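Local atomic coordinates of YecR (Salmonella typhimurium, PDB entry 7BGL), a protein that is of unknown function but is probably a lipoprotein made with a signal peptide, found packed among other proteins in a 78-chain assembly. Residues Arg20-Ser25 and Leu36-Pro41; Val70-Pro75 and Thr93-Cys98; Ala27-Gly32 and Gln62-Ala67. All coordinates share one frame; numbering follows the deposited sequence.

Overall arrangement
The three contacts sit on three strands of a four-stranded antiparallel sheet, ordered 23-28, 33-41, 87-97, 76-82, and at the end of helix 52-63. Contact 1 pairs the first two strands; contact 2 lays the loop 70-75 along strand 87-97; contact 3 joins the end of strand 23-28 and the turn after it to the helix end. Centres of contacts 1 and 2 are about 14 Å apart, those of 2 and 3 about 13 Å, those of 1 and 3 about 20 Å. Probable hydrogen bonds link Leu-36 O to Leu-94 N and Cys-98 N to Gly-32 O. Contacts 1 and 3 alternate along the chain before contact 2; strand 87-97 neighbours 33-41, joining contact 2 to the hairpin.

Contact 1 of 3, residues Arg20-Ser25 and Leu36-Pro41; sequences RQAQVS and LTYNQP
The beta hairpin of strands 23-28 and 33-41 is represented here by Gln-23 facing Thr-37, an antiparallel hydrogen-bonded pair. Two backbone bonds grip it: Gln-23 N reaches Thr-37 O at 3.1 Å, and Thr-37 N reaches Gln-23 O at 2.8 Å. The two short strand pieces run at 123° to each other, well short of strictly antiparallel. On one side of this pair, Ala-22 rests against the start of the Tyr-38 side chain, CB to CB at 3.7 Å, with Tyr-38 CD1 3.9 Å from Ala-22 CB. Tyr-38 CG sits between its own backbone N and carbonyl carbon (chi1 52°), and from there the ring leads away from the 20-25 segment, to touch Leu-94 and Pro-75. Beyond the pair on the other side, Ser-25 CB lies 3.5 Å from the methyl CG2 of Thr-37. Val-24 and Leu-36 form the next, non-hydrogen-bonded pair; their side chains diverge, yet both touch Thr-56 of helix 52-63. The two backbone bonds thus fix the register at Gln-23 and Thr-37, while Ala-22 against Tyr-38 and Ser-25 CB against the Thr-37 methyl add modest carbon contacts to either side.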
loop_
_atom_site.group_PDB
_atom_site.type_symbol
_atom_site.label_atom_id
_atom_site.label_comp_id
_atom_site.label_asym_id
_atom_site.label_seq_id
_atom_site.Cartn_x
_atom_site.Cartn_y
_atom_site.Cartn_z
ATOM N N ARG C 20 -8.005 -4.146 -113.098
ATOM C CA ARG C 20 -8.246 -2.813 -113.639
ATOM C C ARG C 20 -9.447 -2.207 -112.919
ATOM O O ARG C 20 -9.866 -2.686 -111.860
ATOM C CB ARG C 20 -8.470 -2.873 -115.155
ATOM C CG ARG C 20 -7.214 -3.107 -115.979
ATOM C CD ARG C 20 -6.235 -1.954 -115.852
ATOM N NE ARG C 20 -5.042 -2.337 -115.107
ATOM C CZ ARG C 20 -4.045 -3.053 -115.608
ATOM N NH1 ARG C 20 -4.066 -3.486 -116.859
ATOM N NH2 ARG C 20 -3.003 -3.345 -114.835
ATOM N N GLN C 21 -10.002 -1.143 -113.502
ATOM C CA GLN C 21 -11.260 -0.540 -113.060
ATOM C C GLN C 21 -11.158 -0.016 -111.623
ATOM O O GLN C 21 -11.825 -0.488 -110.699
ATOM C CB GLN C 21 -12.411 -1.543 -113.201
ATOM C CG GLN C 21 -12.494 -2.196 -114.571
ATOM C CD GLN C 21 -11.967 -3.618 -114.571
ATOM O OE1 GLN C 21 -12.053 -4.324 -113.566
ATOM N NE2 GLN C 21 -11.414 -4.044 -115.700
ATOM N N ALA C 22 -10.296 0.985 -111.464
ATOM C CA ALA C 22 -10.195 1.733 -110.217
ATOM C C ALA C 22 -11.160 2.913 -110.272
ATOM O O ALA C 22 -11.012 3.802 -111.118
ATOM C CB ALA C 22 -8.763 2.215 -109.985
ATOM N N GLN C 23 -12.140 2.922 -109.373
ATOM C CA GLN C 23 -13.211 3.910 -109.377
ATOM C C GLN C 23 -13.076 4.850 -108.182
ATOM O O GLN C 23 -12.174 4.720 -107.349
ATOM C CB GLN C 23 -14.577 3.217 -109.374
ATOM C CG GLN C 23 -14.720 2.119 -110.414
ATOM C CD GLN C 23 -14.416 0.744 -109.854
ATOM O OE1 GLN C 23 -14.368 0.553 -108.639
ATOM N NE2 GLN C 23 -14.210 -0.224 -110.738
ATOM N N VAL C 24 -13.999 5.810 -108.106
ATOM C CA VAL C 24 -14.028 6.807 -107.042
ATOM C C VAL C 24 -14.932 6.315 -105.922
ATOM O O VAL C 24 -15.903 5.586 -106.153
ATOM C CB VAL C 24 -14.496 8.175 -107.581
ATOM C CG1 VAL C 24 -14.347 9.247 -106.513
ATOM C CG2 VAL C 24 -13.723 8.546 -108.838
ATOM N N SER C 25 -14.615 6.718 -104.692
ATOM C CA SER C 25 -15.395 6.316 -103.527
ATOM C C SER C 25 -15.717 7.445 -102.560
ATOM O O SER C 25 -16.607 7.266 -101.720
ATOM C CB SER C 25 -14.668 5.207 -102.753
ATOM O OG SER C 25 -13.318 5.561 -102.502
ATOM N N LEU C 36 -10.304 7.191 -104.072
ATOM C CA LEU C 36 -10.700 6.196 -105.054
ATOM C C LEU C 36 -10.362 4.812 -104.521
ATOM O O LEU C 36 -9.426 4.648 -103.738
ATOM C CB LEU C 36 -9.999 6.425 -106.398
ATOM C CG LEU C 36 -9.802 7.881 -106.824
ATOM C CD1 LEU C 36 -9.012 7.958 -108.121
ATOM C CD2 LEU C 36 -11.140 8.586 -106.964
ATOM N N THR C 37 -11.133 3.813 -104.943
ATOM C CA THR C 37 -10.949 2.453 -104.461
ATOM C C THR C 37 -10.941 1.476 -105.627
ATOM O O THR C 37 -11.638 1.669 -106.627
ATOM C CB THR C 37 -12.047 2.053 -103.465
ATOM O OG1 THR C 37 -13.330 2.171 -104.093
ATOM C CG2 THR C 37 -12.003 2.946 -102.237
ATOM N N TYR C 38 -10.142 0.420 -105.485
ATOM C CA TYR C 38 -10.149 -0.684 -106.434
ATOM C C TYR C 38 -9.992 -1.994 -105.675
ATOM O O TYR C 38 -9.609 -2.019 -104.503
ATOM C CB TYR C 38 -9.062 -0.532 -107.511
ATOM C CG TYR C 38 -7.662 -0.291 -106.994
ATOM C CD1 TYR C 38 -7.248 0.979 -106.619
ATOM C CD2 TYR C 38 -6.744 -1.330 -106.911
ATOM C CE1 TYR C 38 -5.966 1.205 -106.156
ATOM C CE2 TYR C 38 -5.460 -1.113 -106.451
ATOM C CZ TYR C 38 -5.076 0.156 -106.076
ATOM O OH TYR C 38 -3.798 0.377 -105.615
ATOM N N ASN C 39 -10.317 -3.091 -106.356
ATOM C CA ASN C 39 -10.406 -4.402 -105.735
ATOM C C ASN C 39 -9.288 -5.316 -106.220
ATOM O O ASN C 39 -8.793 -5.182 -107.343
ATOM C CB ASN C 39 -11.762 -5.055 -106.028
ATOM C CG ASN C 39 -12.928 -4.197 -105.582
ATOM O OD1 ASN C 39 -12.769 -3.286 -104.770
ATOM N ND2 ASN C 39 -14.110 -4.485 -106.114
ATOM N N GLN C 40 -8.897 -6.246 -105.353
ATOM C CA GLN C 40 -7.911 -7.268 -105.672
ATOM C C GLN C 40 -8.401 -8.624 -105.182
ATOM O O GLN C 40 -8.660 -8.793 -103.983
ATOM C CB GLN C 40 -6.560 -6.938 -105.036
ATOM C CG GLN C 40 -5.586 -6.220 -105.951
ATOM C CD GLN C 40 -4.141 -6.496 -105.582
ATOM O OE1 GLN C 40 -3.845 -7.439 -104.847
ATOM N NE2 GLN C 40 -3.233 -5.668 -106.084
ATOM N N PRO C 41 -8.553 -9.607 -106.070
ATOM C CA PRO C 41 -8.899 -10.960 -105.614
ATOM C C PRO C 41 -7.805 -11.545 -104.735
ATOM O O PRO C 41 -6.763 -10.914 -104.535
ATOM C CB PRO C 41 -9.061 -11.751 -106.919
ATOM C CG PRO C 41 -9.252 -10.728 -107.986
ATOM C CD PRO C 41 -8.562 -9.481 -107.536
#

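Contact 2 of 3, residues Val70-Pro75 and Thr93-Cys98; sequences VSFGQP and TLSWQC
Val-70 and Gln-97 supply the hydrogen bond of this contact: Gln-97 N points at Val-70 O, 3.1 Å away, with 155° at the hydrogen. The same oxygen also takes a CA-H...O contact from Trp-96 CA, so two neighbouring residues of the strand converge on one acceptor. A second contact of that kind sits at the far end, where Pro-75 CA is 3.3 Å from Thr-93 O.

Aromatic contacts fill the middle. Ser-71 makes a CH-pi contact over one face of the Trp-96 indole: its CA stands 4.0 Å from the centroid of the six-membered ring, 29° off the normal and displaced toward the rim. Ser-71 OG, anti to its own carbonyl carbon and beside the backbone N (chi1 -70°), is thereby set over an indole face as well. Phe-72 comes in with its ring edge. Trp-96 N lies near the ring plane, 3.3 Å from Phe-72 CE2, while Phe-72 CZ approaches Ser-95 CB to 3.5 Å.

In the fold, the irregular segment 70-75 runs nearly antiparallel to strand 87-97 and leads straight into strand 76-82, the outermost partner of that strand within this chain. Just past the strand, Cys-98 is tied to Cys-61 by a disulfide.

The apolar touches are few. Phe-72 CD2 is 3.8 Å from Gln-97 CB, and Pro-75 CB meets the methyl Leu-94 CD2 at 4.0 Å. Phe-72, Thr-93 and Gln-97 also pack on apolar side chains of another protein's chain.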
loop_
_atom_site.group_PDB
_atom_site.type_symbol
_atom_site.label_atom_id
_atom_site.label_comp_id
_atom_site.label_asym_id
_atom_site.label_seq_id
_atom_site.Cartn_x
_atom_site.Cartn_y
_atom_site.Cartn_z
ATOM N N VAL C 70 -3.397 15.945 -106.366
ATOM C CA VAL C 70 -2.056 15.422 -106.129
ATOM C C VAL C 70 -2.179 14.122 -105.346
ATOM O O VAL C 70 -2.950 14.044 -104.383
ATOM C CB VAL C 70 -1.175 16.435 -105.375
ATOM C CG1 VAL C 70 0.219 15.867 -105.158
ATOM C CG2 VAL C 70 -1.110 17.751 -106.135
ATOM N N SER C 71 -1.418 13.104 -105.759
ATOM C CA SER C 71 -1.496 11.806 -105.096
ATOM C C SER C 71 -1.131 11.916 -103.621
ATOM O O SER C 71 -1.862 11.429 -102.752
ATOM C CB SER C 71 -0.581 10.804 -105.802
ATOM O OG SER C 71 -1.085 10.462 -107.081
ATOM N N PHE C 72 0.031 12.494 -103.325
ATOM C CA PHE C 72 0.408 12.909 -101.976
ATOM C C PHE C 72 0.556 11.737 -101.011
ATOM O O PHE C 72 1.004 11.926 -99.875
ATOM C CB PHE C 72 -0.595 13.949 -101.438
ATOM C CG PHE C 72 -1.735 13.372 -100.619
ATOM C CD1 PHE C 72 -1.543 12.949 -99.311
ATOM C CD2 PHE C 72 -3.013 13.304 -101.149
ATOM C CE1 PHE C 72 -2.586 12.431 -98.571
ATOM C CE2 PHE C 72 -4.061 12.788 -100.411
ATOM C CZ PHE C 72 -3.848 12.353 -99.120
ATOM N N GLY C 73 0.224 10.528 -101.443
ATOM C CA GLY C 73 0.165 9.385 -100.552
ATOM C C GLY C 73 0.615 8.082 -101.175
ATOM O O GLY C 73 1.275 8.052 -102.218
ATOM N N GLN C 74 0.247 6.988 -100.516
ATOM C CA GLN C 74 0.573 5.630 -100.914
ATOM C C GLN C 74 -0.679 4.768 -100.853
ATOM O O GLN C 74 -1.571 5.018 -100.035
ATOM C CB GLN C 74 1.652 5.033 -100.000
ATOM C CG GLN C 74 2.302 3.767 -100.527
ATOM C CD GLN C 74 3.123 3.053 -99.470
ATOM O OE1 GLN C 74 3.090 3.415 -98.294
ATOM N NE2 GLN C 74 3.865 2.034 -99.886
ATOM N N PRO C 75 -0.776 3.751 -101.707
ATOM C CA PRO C 75 -1.967 2.894 -101.691
ATOM C C PRO C 75 -2.143 2.208 -100.344
ATOM O O PRO C 75 -1.173 1.813 -99.694
ATOM C CB PRO C 75 -1.695 1.879 -102.810
ATOM C CG PRO C 75 -0.221 1.957 -103.062
ATOM C CD PRO C 75 0.166 3.370 -102.771
ATOM N N THR C 93 -6.928 1.727 -101.662
ATOM C CA THR C 93 -7.406 3.099 -101.725
ATOM C C THR C 93 -6.298 4.038 -102.179
ATOM O O THR C 93 -5.128 3.872 -101.823
ATOM C CB THR C 93 -7.939 3.559 -100.364
ATOM O OG1 THR C 93 -6.849 3.711 -99.448
ATOM C CG2 THR C 93 -8.925 2.545 -99.806
ATOM N N LEU C 94 -6.687 5.028 -102.979
ATOM C CA LEU C 94 -5.794 6.079 -103.451
ATOM C C LEU C 94 -6.370 7.417 -103.015
ATOM O O LEU C 94 -7.546 7.701 -103.272
ATOM C CB LEU C 94 -5.633 6.028 -104.973
ATOM C CG LEU C 94 -4.944 4.787 -105.542
ATOM C CD1 LEU C 94 -4.953 4.818 -107.062
ATOM C CD2 LEU C 94 -3.524 4.668 -105.012
ATOM N N SER C 95 -5.550 8.231 -102.360
ATOM C CA SER C 95 -5.979 9.514 -101.825
ATOM C C SER C 95 -5.355 10.654 -102.617
ATOM O O SER C 95 -4.205 10.565 -103.056
ATOM C CB SER C 95 -5.606 9.642 -100.346
ATOM O OG SER C 95 -4.218 9.434 -100.152
ATOM N N TRP C 96 -6.128 11.721 -102.806
ATOM C CA TRP C 96 -5.683 12.906 -103.522
ATOM C C TRP C 96 -6.144 14.141 -102.763
ATOM O O TRP C 96 -7.260 14.175 -102.238
ATOM C CB TRP C 96 -6.228 12.939 -104.956
ATOM C CG TRP C 96 -6.017 11.664 -105.718
ATOM C CD1 TRP C 96 -6.676 10.482 -105.539
ATOM C CD2 TRP C 96 -5.080 11.443 -106.779
ATOM N NE1 TRP C 96 -6.208 9.540 -106.423
ATOM C CE2 TRP C 96 -5.228 10.106 -107.196
ATOM C CE3 TRP C 96 -4.132 12.249 -107.417
ATOM C CZ2 TRP C 96 -4.462 9.555 -108.220
ATOM C CZ3 TRP C 96 -3.374 11.700 -108.435
ATOM C CH2 TRP C 96 -3.543 10.366 -108.824
ATOM N N GLN C 97 -5.280 15.149 -102.710
ATOM C CA GLN C 97 -5.571 16.409 -102.035
ATOM C C GLN C 97 -5.711 17.493 -103.097
ATOM O O GLN C 97 -4.712 17.946 -103.665
ATOM C CB GLN C 97 -4.475 16.756 -101.031
ATOM C CG GLN C 97 -4.794 17.947 -100.144
ATOM C CD GLN C 97 -3.991 19.178 -100.512
ATOM O OE1 GLN C 97 -2.897 19.075 -101.067
ATOM N NE2 GLN C 97 -4.530 20.351 -100.203
ATOM N N CYS C 98 -6.948 17.903 -103.365
ATOM C CA CYS C 98 -7.185 18.930 -104.369
ATOM C C CYS C 98 -6.561 20.250 -103.934
ATOM O O CYS C 98 -6.632 20.636 -102.764
ATOM C CB CYS C 98 -8.683 19.109 -104.609
ATOM S SG CYS C 98 -9.584 17.596 -105.023
#

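Contact 3 of 3, residues Ala27-Gly32 and Gln62-Ala67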
loop_
_atom_site.group_PDB
_atom_site.type_symbol
_atom_site.label_atom_id
_atom_site.label_comp_id
_atom_site.label_asym_id
_atom_site.label_seq_id
_atom_site.Cartn_x
_atom_site.Cartn_y
_atom_site.Cartn_z
ATOM N N ALA C 27 -15.550 12.061 -102.025
ATOM C CA ALA C 27 -15.149 13.403 -102.453
ATOM C C ALA C 27 -15.660 14.386 -101.397
ATOM O O ALA C 27 -16.812 14.822 -101.443
ATOM C CB ALA C 27 -15.685 13.734 -103.838
ATOM N N SER C 28 -14.788 14.726 -100.450
ATOM C CA SER C 28 -15.148 15.617 -99.355
ATOM C C SER C 28 -14.542 16.993 -99.589
ATOM O O SER C 28 -13.307 17.134 -99.556
ATOM C CB SER C 28 -14.672 15.047 -98.018
ATOM O OG SER C 28 -13.266 15.151 -97.891
ATOM N N PRO C 29 -15.354 18.024 -99.840
ATOM C CA PRO C 29 -14.794 19.379 -99.962
ATOM C C PRO C 29 -14.071 19.835 -98.710
ATOM O O PRO C 29 -13.073 20.558 -98.809
ATOM C CB PRO C 29 -16.026 20.246 -100.255
ATOM C CG PRO C 29 -17.191 19.439 -99.777
ATOM C CD PRO C 29 -16.817 18.008 -99.996
ATOM N N ILE C 30 -14.548 19.436 -97.530
ATOM C CA ILE C 30 -13.835 19.753 -96.299
ATOM C C ILE C 30 -12.468 19.089 -96.354
ATOM O O ILE C 30 -12.359 17.857 -96.361
ATOM C CB ILE C 30 -14.636 19.299 -95.075
ATOM C CG1 ILE C 30 -16.005 19.982 -95.049
ATOM C CG2 ILE C 30 -13.869 19.593 -93.796
ATOM C CD1 ILE C 30 -15.939 21.473 -94.801
ATOM N N SER C 31 -11.418 19.905 -96.397
ATOM C CA SER C 31 -10.030 19.494 -96.572
ATOM C C SER C 31 -9.738 19.113 -98.020
ATOM O O SER C 31 -8.583 18.804 -98.339
ATOM C CB SER C 31 -9.632 18.326 -95.654
ATOM O OG SER C 31 -10.293 17.131 -96.033
ATOM N N GLY C 32 -10.734 19.123 -98.906
ATOM C CA GLY C 32 -10.508 18.840 -100.310
ATOM C C GLY C 32 -9.868 17.490 -100.562
ATOM O O GLY C 32 -8.795 17.411 -101.170
ATOM N N GLN C 62 -12.179 19.334 -110.020
ATOM C CA GLN C 62 -12.820 20.350 -110.850
ATOM C C GLN C 62 -14.314 20.433 -110.561
ATOM O O GLN C 62 -14.879 21.530 -110.490
ATOM C CB GLN C 62 -12.571 20.054 -112.327
ATOM C CG GLN C 62 -11.143 20.318 -112.777
ATOM C CD GLN C 62 -10.849 19.747 -114.149
ATOM O OE1 GLN C 62 -11.761 19.484 -114.933
ATOM N NE2 GLN C 62 -9.569 19.555 -114.447
ATOM N N GLN C 63 -14.971 19.282 -110.396
ATOM C CA GLN C 63 -16.373 19.286 -109.996
ATOM C C GLN C 63 -16.568 20.054 -108.699
ATOM O O GLN C 63 -17.528 20.822 -108.567
ATOM C CB GLN C 63 -16.884 17.852 -109.851
ATOM C CG GLN C 63 -18.395 17.720 -109.898
ATOM C CD GLN C 63 -18.850 16.279 -110.022
ATOM O OE1 GLN C 63 -19.344 15.686 -109.062
ATOM N NE2 GLN C 63 -18.681 15.705 -111.207
ATOM N N MET C 64 -15.674 19.861 -107.737
ATOM C CA MET C 64 -15.652 20.667 -106.530
ATOM C C MET C 64 -14.918 21.977 -106.817
ATOM O O MET C 64 -14.511 22.252 -107.950
ATOM C CB MET C 64 -15.018 19.883 -105.379
ATOM C CG MET C 64 -15.927 18.811 -104.795
ATOM S SD MET C 64 -15.530 18.403 -103.085
ATOM C CE MET C 64 -14.301 17.122 -103.315
ATOM N N GLY C 65 -14.745 22.802 -105.785
ATOM C CA GLY C 65 -14.128 24.103 -105.976
ATOM C C GLY C 65 -12.625 24.075 -106.159
ATOM O O GLY C 65 -12.044 25.106 -106.513
ATOM N N TYR C 66 -11.986 22.932 -105.931
ATOM C CA TYR C 66 -10.540 22.818 -106.038
ATOM C C TYR C 66 -10.156 22.357 -107.445
ATOM O O TYR C 66 -10.972 22.356 -108.370
ATOM C CB TYR C 66 -10.008 21.873 -104.964
ATOM C CG TYR C 66 -10.481 22.203 -103.567
ATOM C CD1 TYR C 66 -11.675 21.689 -103.076
ATOM C CD2 TYR C 66 -9.734 23.027 -102.736
ATOM C CE1 TYR C 66 -12.110 21.988 -101.801
ATOM C CE2 TYR C 66 -10.161 23.331 -101.458
ATOM C CZ TYR C 66 -11.350 22.810 -100.995
ATOM O OH TYR C 66 -11.779 23.110 -99.723
ATOM N N ALA C 67 -8.894 21.972 -107.620
ATOM C CA ALA C 67 -8.386 21.480 -108.896
ATOM C C ALA C 67 -6.950 21.018 -108.678
ATOM O O ALA C 67 -6.374 21.206 -107.602
ATOM C CB ALA C 67 -8.456 22.543 -109.992
#
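Pro-29 meets Met-64 where a type II beta turn, Pro-29 to Gly-32, comes up against the C-terminal end of helix 52-63. Met-64, the first residue to leave helical geometry, carries the tight part. Its sulphur lies against the proline ring, with SD 3.4 Å from Pro-29 CD and equally close to CB, and the two side chains cross at about a right angle. A bend at chi3 (-88°) turns the terminal methyl toward strand 23-28, where CE lies 3.7 Å from Ala-27 CB. The touch at Gly-32 is looser: Tyr-66 offers a ring face to the turn, and Gly-32 CA makes a CH-pi contact with it, 4.2 Å from the ring centroid, 24° off the normal and shifted toward the rim. Backbone alone makes this touch on the turn's side. At the tip of the same ring, Tyr-66 OH comes within 3.0 Å of Pro-29 O. The solvent side is that of Pro-29, which is exposed, and of the partly exposed Tyr-66. Ile-30, by contrast, points away from the helix end and faces chains of neighbouring proteins. The turn itself is closed by Gly-32 N, bonded to Pro-29 O at 2.7 Å.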